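BG505 sosip-t33-31a (Human immunodeficiency virus 1, PDB 7L85) probably serves as a designed assembly scaffold, a CutA1-like trimeric component of a nanoparticle built to carry the HIV-1 envelope trimer. Local coordinates at residues E3-I8 with L86-G91. Numbering follows the deposited sequence.
Sequences EEVVLI and LPIAEG
Antiparallel pairing in the sheet of the CutA1-like fold joins Val5, on strand 3-10, to Leu86, near the end of strand 83-87. They form a hydrogen-bonded pair: Val5 N donates to Leu86 O at 2.9 Å, and Leu86 N returns a bond to Val5 O at 2.8 Å (N-H...O 177°). Glu4 and Pro87 follow as a non-hydrogen-bonded pair, the position where a proline, lacking an N-H, costs the ladder no bond. Ile88 has already left the strand, yet its N still reaches Glu3 O at 3.2 Å, a longer and more bent link (151°). With chi2 extended (169°), Ile88 brings CD1 to 3.8 Å from Glu3 CB and 3.9 Å from Val5 CG2, its side chain crossing that of Val5 at about a right angle. On the Val5 face, Leu7 CD1 meets Leu86 CD1 at 4.1 Å. The carboxylate of Glu3 turns to a salt bridge with Arg100 of helix 93-101. Glu90 and Gly91 extend the sheet into a second subunit. Backbone bonds thus set the register, while the apolar side chains of Val5 and Ile88 also pack against Leu86 of that second subunit, so one patch serves the fold and the interface.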
loop_
_atom_site.group_PDB
_atom_site.type_symbol
_atom_site.label_atom_id
_atom_site.label_comp_id
_atom_site.label_asym_id
_atom_site.label_seq_id
_atom_site.Cartn_x
_atom_site.Cartn_y
_atom_site.Cartn_z
ATOM N N GLU B 3 4.510 -45.760 -31.434
ATOM C CA GLU B 3 4.655 -44.478 -30.785
ATOM C C GLU B 3 4.090 -44.601 -29.372
ATOM O O GLU B 3 3.090 -45.306 -29.168
ATOM C CB GLU B 3 3.987 -43.408 -31.616
ATOM C CG GLU B 3 4.558 -43.315 -33.027
ATOM C CD GLU B 3 3.878 -44.239 -33.979
ATOM O OE1 GLU B 3 3.102 -45.055 -33.524
ATOM O OE2 GLU B 3 4.131 -44.163 -35.157
ATOM N N GLU B 4 4.741 -43.959 -28.397
ATOM C CA GLU B 4 4.299 -44.010 -27.000
ATOM C C GLU B 4 4.372 -42.702 -26.236
ATOM O O GLU B 4 5.174 -41.820 -26.548
ATOM C CB GLU B 4 5.108 -45.033 -26.216
ATOM C CG GLU B 4 4.929 -46.443 -26.676
ATOM C CD GLU B 4 5.617 -47.417 -25.839
ATOM O OE1 GLU B 4 6.506 -47.030 -25.134
ATOM O OE2 GLU B 4 5.244 -48.568 -25.870
ATOM N N VAL B 5 3.541 -42.585 -25.205
ATOM C CA VAL B 5 3.621 -41.445 -24.309
ATOM C C VAL B 5 4.131 -41.917 -22.972
ATOM O O VAL B 5 3.521 -42.765 -22.335
ATOM C CB VAL B 5 2.266 -40.768 -24.107
ATOM C CG1 VAL B 5 2.398 -39.603 -23.135
ATOM C CG2 VAL B 5 1.765 -40.285 -25.409
ATOM N N VAL B 6 5.245 -41.382 -22.546
ATOM C CA VAL B 6 5.833 -41.813 -21.305
ATOM C C VAL B 6 5.604 -40.823 -20.206
ATOM O O VAL B 6 5.808 -39.630 -20.366
ATOM C CB VAL B 6 7.318 -42.092 -21.491
ATOM C CG1 VAL B 6 7.950 -42.492 -20.210
ATOM C CG2 VAL B 6 7.468 -43.130 -22.487
ATOM N N LEU B 7 5.133 -41.311 -19.090
ATOM C CA LEU B 7 4.897 -40.467 -17.956
ATOM C C LEU B 7 6.038 -40.585 -16.995
ATOM O O LEU B 7 6.338 -41.681 -16.521
ATOM C CB LEU B 7 3.646 -40.887 -17.212
ATOM C CG LEU B 7 2.370 -40.977 -17.983
ATOM C CD1 LEU B 7 1.278 -41.383 -17.036
ATOM C CD2 LEU B 7 2.062 -39.698 -18.627
ATOM N N ILE B 8 6.704 -39.478 -16.733
ATOM C CA ILE B 8 7.806 -39.479 -15.787
ATOM C C ILE B 8 7.480 -38.490 -14.709
ATOM O O ILE B 8 7.163 -37.342 -14.990
ATOM C CB ILE B 8 9.145 -39.104 -16.412
ATOM C CG1 ILE B 8 9.448 -40.040 -17.510
ATOM C CG2 ILE B 8 10.245 -39.151 -15.334
ATOM C CD1 ILE B 8 10.600 -39.646 -18.347
ATOM N N LEU B 86 2.520 -45.391 -21.930
ATOM C CA LEU B 86 1.171 -45.673 -22.372
ATOM C C LEU B 86 1.229 -45.718 -23.894
ATOM O O LEU B 86 1.854 -44.856 -24.500
ATOM C CB LEU B 86 0.238 -44.550 -21.941
ATOM C CG LEU B 86 0.203 -44.216 -20.453
ATOM C CD1 LEU B 86 -0.706 -43.052 -20.256
ATOM C CD2 LEU B 86 -0.273 -45.394 -19.643
ATOM N N PRO B 87 0.606 -46.668 -24.565
ATOM C CA PRO B 87 0.639 -46.801 -26.001
ATOM C C PRO B 87 -0.213 -45.786 -26.708
ATOM O O PRO B 87 -1.255 -45.416 -26.181
ATOM C CB PRO B 87 0.061 -48.185 -26.185
ATOM C CG PRO B 87 -0.867 -48.351 -25.021
ATOM C CD PRO B 87 -0.227 -47.621 -23.886
ATOM N N ILE B 88 0.142 -45.443 -27.940
ATOM C CA ILE B 88 -0.725 -44.632 -28.779
ATOM C C ILE B 88 -1.447 -45.525 -29.750
ATOM O O ILE B 88 -0.824 -46.281 -30.488
ATOM C CB ILE B 88 0.068 -43.560 -29.528
ATOM C CG1 ILE B 88 0.691 -42.622 -28.520
ATOM C CG2 ILE B 88 -0.813 -42.833 -30.522
ATOM C CD1 ILE B 88 1.702 -41.672 -29.087
ATOM N N ALA B 89 -2.769 -45.474 -29.715
ATOM C CA ALA B 89 -3.591 -46.310 -30.566
ATOM C C ALA B 89 -3.626 -45.785 -31.977
ATOM O O ALA B 89 -3.525 -46.542 -32.939
ATOM C CB ALA B 89 -5.007 -46.363 -30.029
ATOM N N GLU B 90 -3.777 -44.486 -32.095
ATOM C CA GLU B 90 -3.841 -43.845 -33.401
ATOM C C GLU B 90 -3.593 -42.370 -33.298
ATOM O O GLU B 90 -3.617 -41.827 -32.205
ATOM C CB GLU B 90 -5.151 -44.158 -34.111
ATOM C CG GLU B 90 -6.415 -43.725 -33.445
ATOM C CD GLU B 90 -7.620 -44.125 -34.288
ATOM O OE1 GLU B 90 -7.638 -43.741 -35.440
ATOM O OE2 GLU B 90 -8.494 -44.832 -33.811
ATOM N N GLY B 91 -3.391 -41.688 -34.410
ATOM C CA GLY B 91 -3.200 -40.250 -34.314
ATOM C C GLY B 91 -3.009 -39.562 -35.645
ATOM O O GLY B 91 -3.132 -40.167 -36.710
#